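Local coordinates for erythrocyte membrane protein 1 (PDB 6S8T) that probably binds a host cell-surface receptor, ICAM-1, through this DBLbeta domain of the much longer protein, so that infected erythrocytes adhere to host cells, at residues Q66-S71 against T120-N125; G82-N87 against I157-K162; I170-Q175 against L271-G276; F305-S310 against V427-E432; E367-A372 against H393-L398. One frame throughout, in Å; residues are numbered along the deposited sequence.

Contact 1: residues Q66-S71 against T120-N125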
# COMPACT_ATOMS: atom_id res chain seq x y z
N GLN A 66 21.25 -15.69 -9.08
CA GLN A 66 22.65 -15.69 -8.70
C GLN A 66 23.12 -14.33 -8.22
O GLN A 66 24.09 -14.25 -7.46
CB GLN A 66 23.51 -16.15 -9.88
CG GLN A 66 23.27 -17.58 -10.31
CD GLN A 66 24.11 -17.97 -11.51
OE1 GLN A 66 24.25 -19.15 -11.84
NE2 GLN A 66 24.68 -16.97 -12.18
N HIS A 67 22.46 -13.25 -8.64
CA HIS A 67 22.83 -11.89 -8.23
C HIS A 67 22.16 -11.50 -6.92
O HIS A 67 21.59 -10.42 -6.79
CB HIS A 67 22.48 -10.91 -9.35
CG HIS A 67 23.10 -11.26 -10.67
ND1 HIS A 67 22.59 -12.23 -11.50
CD2 HIS A 67 24.19 -10.77 -11.30
CE1 HIS A 67 23.33 -12.32 -12.58
NE2 HIS A 67 24.32 -11.45 -12.48
N SER A 68 22.24 -12.39 -5.94
CA SER A 68 21.60 -12.18 -4.65
C SER A 68 22.51 -12.70 -3.54
O SER A 68 23.30 -13.62 -3.75
CB SER A 68 20.24 -12.89 -4.58
OG SER A 68 19.74 -12.93 -3.25
N ASN A 69 22.38 -12.10 -2.36
CA ASN A 69 23.11 -12.53 -1.17
C ASN A 69 22.23 -13.28 -0.18
O ASN A 69 22.52 -13.29 1.02
CB ASN A 69 23.78 -11.33 -0.49
CG ASN A 69 25.12 -10.98 -1.11
OD1 ASN A 69 25.85 -11.86 -1.57
ND2 ASN A 69 25.45 -9.69 -1.12
N ASP A 70 21.15 -13.89 -0.67
CA ASP A 70 20.38 -14.82 0.15
C ASP A 70 21.27 -15.98 0.58
O ASP A 70 21.92 -16.62 -0.25
CB ASP A 70 19.17 -15.33 -0.65
CG ASP A 70 18.16 -16.08 0.21
OD1 ASP A 70 18.55 -16.76 1.19
OD2 ASP A 70 16.95 -15.99 -0.09
N SER A 71 21.31 -16.24 1.89
CA SER A 71 22.19 -17.24 2.47
C SER A 71 21.60 -18.64 2.45
O SER A 71 21.87 -19.43 3.36
CB SER A 71 22.55 -16.84 3.90
OG SER A 71 21.41 -16.91 4.74
N THR A 120 9.58 -10.64 -0.40
CA THR A 120 10.77 -10.06 0.22
C THR A 120 11.60 -11.12 0.95
O THR A 120 12.35 -10.79 1.87
CB THR A 120 10.39 -8.93 1.17
OG1 THR A 120 9.49 -9.43 2.17
CG2 THR A 120 9.72 -7.80 0.41
N SER A 121 11.48 -12.38 0.54
CA SER A 121 12.13 -13.47 1.27
C SER A 121 13.65 -13.40 1.16
O SER A 121 14.35 -13.77 2.11
CB SER A 121 11.61 -14.81 0.76
OG SER A 121 12.17 -15.89 1.49
N ASN A 122 14.18 -12.94 0.03
CA ASN A 122 15.62 -12.77 -0.09
C ASN A 122 16.13 -11.73 0.90
O ASN A 122 17.20 -11.89 1.49
CB ASN A 122 16.01 -12.39 -1.52
CG ASN A 122 15.40 -11.06 -1.96
OD1 ASN A 122 14.23 -10.79 -1.70
ND2 ASN A 122 16.21 -10.24 -2.62
N LEU A 123 15.36 -10.65 1.11
CA LEU A 123 15.77 -9.62 2.05
C LEU A 123 15.65 -10.10 3.49
O LEU A 123 16.42 -9.66 4.35
CB LEU A 123 14.94 -8.36 1.83
CG LEU A 123 15.09 -7.66 0.48
CD1 LEU A 123 14.08 -6.53 0.35
CD2 LEU A 123 16.51 -7.13 0.31
N GLU A 124 14.70 -10.99 3.77
CA GLU A 124 14.51 -11.49 5.12
C GLU A 124 15.63 -12.44 5.56
O GLU A 124 15.87 -12.57 6.76
CB GLU A 124 13.16 -12.20 5.23
CG GLU A 124 11.95 -11.30 5.05
CD GLU A 124 10.67 -12.07 4.75
OE1 GLU A 124 10.00 -11.74 3.75
OE2 GLU A 124 10.35 -13.01 5.50
N ASN A 125 16.31 -13.08 4.61
CA ASN A 125 17.34 -14.07 4.91
C ASN A 125 18.70 -13.64 4.35
O ASN A 125 19.43 -14.44 3.76
CB ASN A 125 16.95 -15.44 4.37
CG ASN A 125 15.65 -15.95 4.96
OD1 ASN A 125 15.64 -16.48 6.07
ND2 ASN A 125 14.56 -15.79 4.23
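Ser121 opens the short helix 121-124 and faces Asp70 of the irregular segment 66-71. Its O lies 4.1 Å from OD2 of Asp70, but both atoms are acceptors; what joins the two residues is Arg72, whose NH2 forms a salt bridge with Asp70 OD2 and bonds Ser121 OG as well.

At Asn122 the backbone itself comes close, with CA 3.5 Å from Asp70 OD2, and its ND2 bonds Asp144 of helix 137-163. Ser68 OG, 4.1 Å from Asn122 CB, bonds the same carboxylate; it also accepts from Asp70 N at 3.1 Å, an ST turn within the loop. A small hydroxyl able to serve both partners suits this buried spot.

Asn125, the first residue to leave the helix, makes the direct link. Its O receives Ser71 N at 3.2 Å in a nearly straight bond (175°) and Ser71 OG more weakly at 3.3 Å. Its ND2 turns back to Ser121 O at 2.9 Å, and its amide runs alongside the Asp70 carboxylate, their planes 12° apart.

The join is therefore polar although largely buried: Arg72 probably offsets the charge of Asp70, Asp144 gathers the small polar groups, and the residue just past the helix supplies a carbonyl for the loop.

Contact 2: residues G82-N87 against I157-K162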
# COMPACT_ATOMS: atom_id res chain seq x y z
N GLY A 82 8.02 -19.29 -0.62
CA GLY A 82 7.09 -19.51 0.47
C GLY A 82 6.12 -18.38 0.76
O GLY A 82 5.81 -18.13 1.93
N LYS A 83 5.64 -17.70 -0.27
CA LYS A 83 4.70 -16.60 -0.11
C LYS A 83 3.35 -16.97 -0.71
O LYS A 83 3.28 -17.54 -1.81
CB LYS A 83 5.22 -15.32 -0.78
CG LYS A 83 6.56 -14.82 -0.23
CD LYS A 83 6.44 -14.35 1.22
CE LYS A 83 7.78 -13.89 1.76
NZ LYS A 83 7.71 -13.48 3.19
N ASP A 84 2.28 -16.65 0.02
CA ASP A 84 0.89 -16.87 -0.40
C ASP A 84 0.63 -18.35 -0.68
O ASP A 84 0.34 -18.77 -1.80
CB ASP A 84 0.55 -16.01 -1.62
CG ASP A 84 -0.95 -15.97 -1.90
OD1 ASP A 84 -1.74 -16.21 -0.96
OD2 ASP A 84 -1.33 -15.70 -3.05
N GLY A 85 0.74 -19.14 0.39
CA GLY A 85 0.55 -20.58 0.29
C GLY A 85 -0.89 -21.00 0.06
O GLY A 85 -1.13 -22.13 -0.39
N ASN A 86 -1.85 -20.14 0.37
CA ASN A 86 -3.26 -20.45 0.19
C ASN A 86 -3.89 -19.74 -1.00
O ASN A 86 -5.09 -19.88 -1.23
CB ASN A 86 -4.04 -20.10 1.46
CG ASN A 86 -3.60 -20.92 2.66
OD1 ASN A 86 -3.33 -22.12 2.54
ND2 ASN A 86 -3.53 -20.28 3.82
N ASN A 87 -3.10 -18.99 -1.77
CA ASN A 87 -3.59 -18.25 -2.93
C ASN A 87 -4.73 -17.30 -2.54
O ASN A 87 -5.85 -17.39 -3.04
CB ASN A 87 -4.01 -19.19 -4.06
CG ASN A 87 -2.84 -19.96 -4.64
OD1 ASN A 87 -2.15 -19.47 -5.53
ND2 ASN A 87 -2.62 -21.17 -4.13
N ILE A 157 1.41 -9.43 -11.25
CA ILE A 157 0.70 -9.50 -12.52
C ILE A 157 0.11 -10.89 -12.72
O ILE A 157 -1.07 -11.03 -13.10
CB ILE A 157 1.65 -9.11 -13.67
CG1 ILE A 157 2.08 -7.65 -13.51
CG2 ILE A 157 1.00 -9.36 -15.03
CD1 ILE A 157 3.11 -7.18 -14.51
N LYS A 158 0.89 -11.94 -12.45
CA LYS A 158 0.41 -13.30 -12.71
C LYS A 158 -0.66 -13.73 -11.70
O LYS A 158 -1.66 -14.34 -12.09
CB LYS A 158 1.58 -14.28 -12.69
CG LYS A 158 2.60 -14.06 -13.80
CD LYS A 158 3.71 -15.10 -13.76
CE LYS A 158 4.77 -14.84 -14.83
NZ LYS A 158 4.19 -14.84 -16.21
N ARG A 159 -0.47 -13.42 -10.42
CA ARG A 159 -1.44 -13.87 -9.42
C ARG A 159 -2.73 -13.08 -9.49
O ARG A 159 -3.79 -13.61 -9.13
CB ARG A 159 -0.84 -13.78 -8.02
CG ARG A 159 0.15 -14.88 -7.70
CD ARG A 159 0.53 -14.87 -6.23
NE ARG A 159 1.34 -16.04 -5.88
CZ ARG A 159 0.83 -17.21 -5.49
NH1 ARG A 159 1.63 -18.22 -5.19
NH2 ARG A 159 -0.49 -17.36 -5.39
N TYR A 160 -2.68 -11.82 -9.92
CA TYR A 160 -3.91 -11.06 -10.11
C TYR A 160 -4.77 -11.70 -11.20
O TYR A 160 -5.98 -11.87 -11.04
CB TYR A 160 -3.59 -9.61 -10.46
CG TYR A 160 -4.76 -8.66 -10.29
CD1 TYR A 160 -5.80 -8.63 -11.21
CD2 TYR A 160 -4.80 -7.78 -9.22
CE1 TYR A 160 -6.87 -7.76 -11.06
CE2 TYR A 160 -5.86 -6.91 -9.06
CZ TYR A 160 -6.89 -6.90 -9.97
OH TYR A 160 -7.93 -6.02 -9.80
N LYS A 161 -4.15 -12.04 -12.33
CA LYS A 161 -4.89 -12.70 -13.40
C LYS A 161 -5.35 -14.09 -12.99
O LYS A 161 -6.43 -14.53 -13.41
CB LYS A 161 -4.03 -12.77 -14.67
CG LYS A 161 -3.75 -11.40 -15.29
CD LYS A 161 -3.09 -11.51 -16.66
CE LYS A 161 -1.63 -11.89 -16.55
NZ LYS A 161 -0.97 -11.95 -17.89
N LYS A 162 -4.57 -14.79 -12.17
CA LYS A 162 -4.95 -16.14 -11.76
C LYS A 162 -6.09 -16.11 -10.75
O LYS A 162 -7.07 -16.85 -10.88
CB LYS A 162 -3.73 -16.87 -11.18
CG LYS A 162 -4.06 -18.23 -10.60
CD LYS A 162 -2.86 -18.81 -9.87
CE LYS A 162 -3.17 -20.18 -9.29
NZ LYS A 162 -4.35 -20.14 -8.38
O HOH W 1 1.54 -20.54 -4.00
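Asp84 and Arg159 meet tip to tip in a salt bridge, OD2 standing 3.0 Å from NH2. The oxygen is well out of the guanidinium plane, so the attraction is one of charge, and Asp84 CB lies over the centre of one guanidinium face. The N-H of Glu88 and of Arg89 hold the two carboxylate oxygens in place, while Glu155 adds a second salt bridge at Arg159 NE.

In the direct hydrogen bond Arg159 NH2 donates to Asn87 OD1 at 2.7 Å, with the donor 46° above the carbonyl plane. Lys162 NZ stays 3.7 Å from Asn87 OD1 and probably adds positive charge nearby.

A water completes the set, accepting from Arg159 NH1 at 2.6 Å and donating to Asp84 O at 3.1 Å. Arginine suits the place because its extended chain carries several donors from the helix to the loop.

Asp84 and Asn87 end a type I beta turn, so that one arginine of helix 137-163, in the Duffy-binding fold, grips both ends of the turn.

Contact 3: residues I170-Q175 against L271-G276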
# COMPACT_ATOMS: atom_id res chain seq x y z
N ILE A 170 -7.32 -8.51 -21.36
CA ILE A 170 -7.64 -7.89 -20.08
C ILE A 170 -8.44 -6.61 -20.30
O ILE A 170 -8.11 -5.80 -21.18
CB ILE A 170 -6.36 -7.60 -19.28
CG1 ILE A 170 -5.49 -8.86 -19.17
CG2 ILE A 170 -6.70 -7.11 -17.88
CD1 ILE A 170 -6.02 -9.87 -18.20
N GLN A 171 -9.48 -6.42 -19.50
CA GLN A 171 -10.26 -5.19 -19.58
C GLN A 171 -9.43 -3.99 -19.12
O GLN A 171 -8.42 -4.13 -18.43
CB GLN A 171 -11.53 -5.31 -18.74
CG GLN A 171 -12.43 -6.47 -19.13
CD GLN A 171 -13.73 -6.49 -18.35
OE1 GLN A 171 -14.10 -5.51 -17.70
NE2 GLN A 171 -14.44 -7.62 -18.41
N GLN A 172 -9.88 -2.80 -19.52
CA GLN A 172 -9.13 -1.58 -19.22
C GLN A 172 -9.07 -1.32 -17.72
O GLN A 172 -8.04 -0.88 -17.21
CB GLN A 172 -9.76 -0.39 -19.94
CG GLN A 172 -9.62 -0.43 -21.46
CD GLN A 172 -8.25 0.02 -21.93
OE1 GLN A 172 -7.66 0.93 -21.36
NE2 GLN A 172 -7.75 -0.63 -22.98
N LYS A 173 -10.17 -1.59 -17.00
CA LYS A 173 -10.19 -1.29 -15.57
C LYS A 173 -9.34 -2.27 -14.78
O LYS A 173 -8.79 -1.91 -13.73
CB LYS A 173 -11.63 -1.29 -15.06
CG LYS A 173 -12.28 -2.65 -14.93
CD LYS A 173 -13.73 -2.52 -14.49
CE LYS A 173 -13.85 -1.66 -13.24
NZ LYS A 173 -15.26 -1.36 -12.88
N ASP A 174 -9.21 -3.51 -15.26
CA ASP A 174 -8.35 -4.47 -14.57
C ASP A 174 -6.88 -4.17 -14.80
O ASP A 174 -6.05 -4.41 -13.91
CB ASP A 174 -8.68 -5.89 -15.01
CG ASP A 174 -10.07 -6.33 -14.60
OD1 ASP A 174 -10.53 -5.90 -13.51
OD2 ASP A 174 -10.71 -7.09 -15.35
N GLN A 175 -6.53 -3.64 -15.98
CA GLN A 175 -5.14 -3.25 -16.22
C GLN A 175 -4.73 -2.11 -15.29
O GLN A 175 -3.63 -2.13 -14.72
CB GLN A 175 -4.95 -2.85 -17.68
CG GLN A 175 -5.17 -3.99 -18.67
CD GLN A 175 -4.76 -3.65 -20.09
OE1 GLN A 175 -3.58 -3.39 -20.35
NE2 GLN A 175 -5.72 -3.65 -21.00
N LEU A 271 2.04 -5.20 -20.41
CA LEU A 271 0.65 -4.78 -20.48
C LEU A 271 0.47 -3.77 -21.61
O LEU A 271 1.37 -2.99 -21.93
CB LEU A 271 0.20 -4.17 -19.16
CG LEU A 271 -0.29 -5.11 -18.05
CD1 LEU A 271 0.79 -6.09 -17.62
CD2 LEU A 271 -0.78 -4.31 -16.85
N LYS A 272 -0.72 -3.79 -22.23
CA LYS A 272 -0.94 -2.97 -23.41
C LYS A 272 -1.38 -1.55 -23.07
O LYS A 272 -1.05 -0.61 -23.81
CB LYS A 272 -1.98 -3.63 -24.32
CG LYS A 272 -1.47 -4.88 -25.03
CD LYS A 272 -2.40 -5.30 -26.15
CE LYS A 272 -1.83 -6.48 -26.92
NZ LYS A 272 -2.68 -6.84 -28.10
N LYS A 273 -2.11 -1.36 -21.97
CA LYS A 273 -2.56 -0.02 -21.61
C LYS A 273 -1.37 0.84 -21.19
O LYS A 273 -0.50 0.40 -20.44
CB LYS A 273 -3.59 -0.09 -20.48
CG LYS A 273 -4.24 1.25 -20.17
CD LYS A 273 -5.29 1.12 -19.09
CE LYS A 273 -5.94 2.46 -18.78
NZ LYS A 273 -6.61 3.04 -19.98
N SER A 274 -1.35 2.07 -21.70
CA SER A 274 -0.22 2.96 -21.47
C SER A 274 -0.60 4.33 -20.91
O SER A 274 0.29 5.16 -20.71
CB SER A 274 0.58 3.15 -22.77
OG SER A 274 -0.26 3.59 -23.82
N ASN A 275 -1.88 4.59 -20.67
CA ASN A 275 -2.34 5.85 -20.11
C ASN A 275 -3.00 5.59 -18.75
O ASN A 275 -2.95 4.48 -18.21
CB ASN A 275 -3.28 6.58 -21.07
CG ASN A 275 -4.45 5.72 -21.52
OD1 ASN A 275 -4.72 4.66 -20.96
ND2 ASN A 275 -5.16 6.19 -22.54
N GLY A 276 -3.62 6.63 -18.20
CA GLY A 276 -4.23 6.50 -16.89
C GLY A 276 -3.19 6.20 -15.83
O GLY A 276 -2.08 6.74 -15.84
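Gln175, in the first turn of helix 172-194, and Lys273, in the irregular segment 271-276, bring their CA atoms to 6.8 Å. The arrangement belongs to the Duffy-binding fold: a loop leaving helix 246-268 lies across the start of another helix, not far from the Cys179-Cys278 disulfide, since Leu271 also packs on Cys179.

Gln175 does the backbone bridging. Its chain is extended beyond CG (CD anti to CA, chi2 -170°), and OE1 accepts from Lys273 N at 3.0 Å, the donor tilted 28° from the carbonyl plane. Gln175 OE1 also lies 3.3 Å from Lys273 CB. Gln175 NE2 gives a weak bond to Ile170 O at 3.2 Å. A primary amide suits this buried place because it can accept from the backbone of one segment and donate to that of the other.

Lys273 runs straight as far as CE, its methylenes passing Gln172 OE1, before turning at NZ (chi4 60°). There Lys273 NZ donates to Gln172 OE1 at 2.7 Å, almost in line with the C=O bond, and to Asn275 OD1, also at 2.7 Å.

Contact 4: residues F305-S310 against V427-E432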
# COMPACT_ATOMS: atom_id res chain seq x y z
N PHE A 305 -12.83 -3.33 -0.81
CA PHE A 305 -14.18 -3.41 -0.26
C PHE A 305 -15.22 -3.31 -1.37
O PHE A 305 -16.24 -4.00 -1.33
CB PHE A 305 -14.42 -2.32 0.77
CG PHE A 305 -15.88 -2.08 1.06
CD1 PHE A 305 -16.58 -2.93 1.90
CD2 PHE A 305 -16.56 -1.02 0.46
CE1 PHE A 305 -17.93 -2.72 2.15
CE2 PHE A 305 -17.91 -0.81 0.71
CZ PHE A 305 -18.59 -1.67 1.56
N CYS A 306 -14.98 -2.43 -2.35
CA CYS A 306 -15.94 -2.26 -3.43
C CYS A 306 -15.98 -3.49 -4.34
O CYS A 306 -17.04 -3.81 -4.89
CB CYS A 306 -15.63 -1.00 -4.23
SG CYS A 306 -16.17 0.55 -3.41
N LYS A 307 -14.85 -4.17 -4.52
CA LYS A 307 -14.86 -5.41 -5.30
C LYS A 307 -15.67 -6.49 -4.60
O LYS A 307 -16.43 -7.22 -5.25
CB LYS A 307 -13.43 -5.90 -5.54
CG LYS A 307 -12.63 -5.05 -6.51
CD LYS A 307 -11.23 -5.62 -6.71
CE LYS A 307 -10.52 -4.95 -7.88
NZ LYS A 307 -11.23 -5.23 -9.17
N MET A 308 -15.51 -6.63 -3.28
CA MET A 308 -16.31 -7.58 -2.52
C MET A 308 -17.78 -7.19 -2.54
O MET A 308 -18.66 -8.04 -2.75
CB MET A 308 -15.79 -7.67 -1.08
CG MET A 308 -16.59 -8.59 -0.15
SD MET A 308 -18.02 -7.81 0.63
CE MET A 308 -17.27 -6.35 1.34
N GLN A 309 -18.08 -5.91 -2.32
CA GLN A 309 -19.46 -5.45 -2.29
C GLN A 309 -20.15 -5.68 -3.63
O GLN A 309 -21.30 -6.13 -3.68
CB GLN A 309 -19.52 -3.97 -1.90
CG GLN A 309 -20.92 -3.42 -1.64
CD GLN A 309 -21.63 -2.95 -2.90
OE1 GLN A 309 -21.00 -2.58 -3.89
NE2 GLN A 309 -22.96 -2.96 -2.87
N SER A 310 -19.45 -5.37 -4.73
CA SER A 310 -20.04 -5.55 -6.05
C SER A 310 -20.32 -7.02 -6.34
O SER A 310 -21.33 -7.36 -6.97
CB SER A 310 -19.12 -4.95 -7.11
OG SER A 310 -19.69 -5.03 -8.40
N VAL A 427 -13.34 4.05 -6.48
CA VAL A 427 -14.48 3.31 -5.96
C VAL A 427 -15.56 3.21 -7.03
O VAL A 427 -16.76 3.17 -6.72
CB VAL A 427 -15.03 3.97 -4.68
CG1 VAL A 427 -14.03 3.80 -3.54
CG2 VAL A 427 -15.32 5.44 -4.92
N ASP A 428 -15.15 3.17 -8.30
CA ASP A 428 -16.11 3.03 -9.38
C ASP A 428 -16.75 1.64 -9.42
O ASP A 428 -17.78 1.47 -10.07
CB ASP A 428 -15.45 3.32 -10.73
CG ASP A 428 -14.98 4.76 -10.85
OD1 ASP A 428 -15.49 5.62 -10.10
OD2 ASP A 428 -14.11 5.04 -11.70
N GLU A 429 -16.16 0.65 -8.75
CA GLU A 429 -16.69 -0.70 -8.78
C GLU A 429 -17.78 -0.94 -7.74
O GLU A 429 -18.51 -1.93 -7.85
CB GLU A 429 -15.57 -1.72 -8.59
CG GLU A 429 -14.45 -1.57 -9.61
CD GLU A 429 -13.34 -2.59 -9.43
OE1 GLU A 429 -13.66 -3.80 -9.32
OE2 GLU A 429 -12.16 -2.19 -9.40
N CYS A 430 -17.91 -0.06 -6.75
CA CYS A 430 -19.07 -0.11 -5.86
C CYS A 430 -20.34 0.14 -6.66
O CYS A 430 -20.43 1.09 -7.43
CB CYS A 430 -18.92 0.93 -4.74
SG CYS A 430 -18.18 0.32 -3.20
N THR A 431 -21.33 -0.73 -6.48
CA THR A 431 -22.58 -0.66 -7.23
C THR A 431 -23.72 -0.26 -6.30
O THR A 431 -23.95 -0.92 -5.28
CB THR A 431 -22.88 -1.99 -7.93
OG1 THR A 431 -24.24 -2.02 -8.38
CG2 THR A 431 -22.63 -3.17 -7.00
N GLU A 432 -24.40 0.83 -6.65
CA GLU A 432 -25.57 1.35 -5.94
C GLU A 432 -25.23 1.89 -4.55
O GLU A 432 -25.86 2.85 -4.09
CB GLU A 432 -26.66 0.28 -5.83
CG GLU A 432 -27.24 -0.14 -7.18
CD GLU A 432 -27.97 0.99 -7.89
OE1 GLU A 432 -28.51 1.88 -7.20
OE2 GLU A 432 -28.00 0.98 -9.14
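Cys306 and Cys430 are joined by a disulfide, SG to SG 2.0 Å, with a torsion of -87° about the S-S bond, close to the relaxed right angle. Cys306 SG stands anti to its carbonyl carbon (chi1 -77°) and also touches Val427 CB at 3.8 Å. Cys430 SG approaches the Phe305 ring obliquely, 4.1 Å from CE2.

One residue along the helix, Lys307 keeps a straight chain until chi4 bends NZ onto the carboxylate of Glu429. In this salt bridge Lys307 NZ meets the syn lone pair of Glu429 OE1 at 2.8 Å, with a weaker bond to OE2.

The disulfide staples helix 293-319 to the loop that follows helix 417-424, a covalent tie suited to a cysteine-rich extracellular DBL domain.

Gln309 bends at chi2 (-86°), which sets CD beside Thr431 O. Its OE1 accepts from Thr431 N at 3.2 Å, in the carbonyl plane on a lone pair, while NE2 bonds Tyr347 OH and, weakly, Thr431 O at 3.3 Å. Thr431 CG2 rests 3.6 Å from Ser310 CA.

Contact 5: residues E367-A372 against H393-L398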
# COMPACT_ATOMS: atom_id res chain seq x y z
N GLU A 367 -8.67 11.68 14.10
CA GLU A 367 -7.84 12.02 15.24
C GLU A 367 -6.53 12.67 14.80
O GLU A 367 -6.11 13.68 15.38
CB GLU A 367 -7.57 10.77 16.08
CG GLU A 367 -6.65 10.98 17.26
CD GLU A 367 -6.50 9.74 18.12
OE1 GLU A 367 -7.51 9.01 18.29
OE2 GLU A 367 -5.39 9.48 18.61
N LEU A 368 -5.88 12.11 13.78
CA LEU A 368 -4.63 12.67 13.29
C LEU A 368 -4.84 14.01 12.59
O LEU A 368 -3.99 14.90 12.68
CB LEU A 368 -3.94 11.69 12.35
CG LEU A 368 -3.47 10.39 13.00
CD1 LEU A 368 -2.98 9.41 11.94
CD2 LEU A 368 -2.38 10.68 14.02
N TYR A 369 -5.96 14.17 11.88
CA TYR A 369 -6.23 15.42 11.18
C TYR A 369 -6.47 16.56 12.17
O TYR A 369 -6.01 17.68 11.95
CB TYR A 369 -7.43 15.25 10.25
CG TYR A 369 -7.62 16.38 9.27
CD1 TYR A 369 -7.00 16.37 8.03
CD2 TYR A 369 -8.45 17.46 9.59
CE1 TYR A 369 -7.18 17.41 7.13
CE2 TYR A 369 -8.63 18.50 8.69
CZ TYR A 369 -8.00 18.47 7.47
OH TYR A 369 -8.19 19.50 6.58
N LEU A 370 -7.20 16.28 13.26
CA LEU A 370 -7.48 17.31 14.25
C LEU A 370 -6.22 17.72 15.00
O LEU A 370 -6.03 18.91 15.30
CB LEU A 370 -8.54 16.82 15.23
CG LEU A 370 -9.94 16.55 14.66
CD1 LEU A 370 -10.84 15.97 15.73
CD2 LEU A 370 -10.54 17.82 14.08
N GLN A 371 -5.35 16.76 15.31
CA GLN A 371 -4.12 17.09 16.03
C GLN A 371 -3.15 17.87 15.16
O GLN A 371 -2.36 18.67 15.68
CB GLN A 371 -3.47 15.82 16.56
CG GLN A 371 -4.28 15.12 17.63
CD GLN A 371 -3.55 13.97 18.27
OE1 GLN A 371 -4.09 13.27 19.12
NE2 GLN A 371 -2.31 13.75 17.85
N ALA A 372 -3.19 17.66 13.84
CA ALA A 372 -2.31 18.40 12.95
C ALA A 372 -2.59 19.89 12.99
O ALA A 372 -1.67 20.71 13.08
CB ALA A 372 -2.44 17.86 11.52
N HIS A 393 2.85 15.96 9.58
CA HIS A 393 3.48 16.86 8.62
C HIS A 393 2.72 16.88 7.29
O HIS A 393 2.53 17.94 6.70
CB HIS A 393 4.94 16.46 8.39
CG HIS A 393 5.68 17.40 7.49
ND1 HIS A 393 6.11 17.06 6.23
CD2 HIS A 393 6.05 18.69 7.68
CE1 HIS A 393 6.72 18.09 5.68
NE2 HIS A 393 6.70 19.09 6.53
N PHE A 394 2.28 15.71 6.82
CA PHE A 394 1.52 15.66 5.57
C PHE A 394 0.20 16.42 5.71
O PHE A 394 -0.16 17.22 4.84
CB PHE A 394 1.27 14.21 5.17
CG PHE A 394 0.64 14.05 3.81
CD1 PHE A 394 1.42 14.02 2.67
CD2 PHE A 394 -0.73 13.91 3.68
CE1 PHE A 394 0.85 13.86 1.42
CE2 PHE A 394 -1.31 13.75 2.44
CZ PHE A 394 -0.52 13.73 1.30
N PHE A 395 -0.53 16.18 6.81
CA PHE A 395 -1.79 16.88 7.03
C PHE A 395 -1.59 18.38 7.25
O PHE A 395 -2.45 19.18 6.86
CB PHE A 395 -2.53 16.27 8.22
CG PHE A 395 -3.38 15.07 7.87
CD1 PHE A 395 -3.82 14.86 6.57
CD2 PHE A 395 -3.75 14.16 8.85
CE1 PHE A 395 -4.60 13.76 6.26
CE2 PHE A 395 -4.54 13.06 8.54
CZ PHE A 395 -4.96 12.86 7.24
N LYS A 396 -0.47 18.79 7.85
CA LYS A 396 -0.22 20.22 8.04
C LYS A 396 -0.02 20.93 6.70
O LYS A 396 -0.55 22.02 6.49
CB LYS A 396 1.00 20.44 8.93
CG LYS A 396 0.69 20.48 10.41
CD LYS A 396 1.93 20.88 11.21
CE LYS A 396 1.56 21.31 12.61
NZ LYS A 396 0.66 22.50 12.60
N GLU A 397 0.75 20.32 5.80
CA GLU A 397 0.93 20.92 4.48
C GLU A 397 -0.36 20.89 3.67
O GLU A 397 -0.60 21.79 2.86
CB GLU A 397 2.06 20.21 3.74
CG GLU A 397 3.44 20.49 4.30
CD GLU A 397 3.78 21.96 4.31
OE1 GLU A 397 3.62 22.61 5.37
OE2 GLU A 397 4.19 22.48 3.25
N LEU A 398 -1.20 19.87 3.88
CA LEU A 398 -2.49 19.82 3.21
C LEU A 398 -3.42 20.92 3.71
O LEU A 398 -4.06 21.62 2.91
CB LEU A 398 -3.12 18.44 3.42
CG LEU A 398 -4.32 18.03 2.57
CD1 LEU A 398 -3.96 18.04 1.11
CD2 LEU A 398 -4.81 16.66 2.99
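Tyr369 and Phe395 form the aromatic part of the contact, an edge-to-face (T-shaped) pair. Tyr369 CD1 sits over the centre of the Phe395 ring, the centroids are 5.1 Å apart and the planes stand at 72°. Tyr365 makes another edge-to-face contact with Phe395.

Apolar packing adds to this pair. Phe395 lays CD2 3.6 Å from Tyr369 CA and CE2 4.1 Å from Leu368 CB, so its ring lies against the helix backbone. Ala372 CB meets Phe395 CB at 3.7 Å; the small methyl lets the two helices come close, their short segments approaching to 8.8 Å between axes at a crossing angle of -63°.

The polar element is Lys396, whose chain bends at chi4 (-61°) to bring NZ 3.0 Å from Ala372 O, nearly in line with the carbonyl. NZ also bonds Ala375 O.

Helices 335-372 and 388-402 are thus joined by a buried aromatic and methyl interface, while the lysine, donating to carbonyls at and just beyond the last turn of helix 335-372, probably offsets the partial negative charge of that helix end.

How the contacts relate
Contacts 1 to 4 are connected, with contact 2 touching each of the other three, whereas contact 5 stands apart. Contact 1 reaches contact 2 through a salt bridge from Glu124 OE1 to Lys83 NZ, 2.9 Å long. Helix 137-163 then leads on: Ile157 CD1 packs 4.0 Å from Leu271 CD1 of contact 3, and Tyr160 OH lies 3.4 Å from Lys307 CE of contact 4. Contacts 3 and 4 also touch, Lys173 NZ being 3.4 Å from Glu429 CG. Contact 5 keeps about 17 Å between nearest atoms from contact 4, although helix 335-372 follows helix 293-319 in the chain. Contacts 1 and 5, with centres about 38 Å apart, lie on opposite sides of the chain's centre.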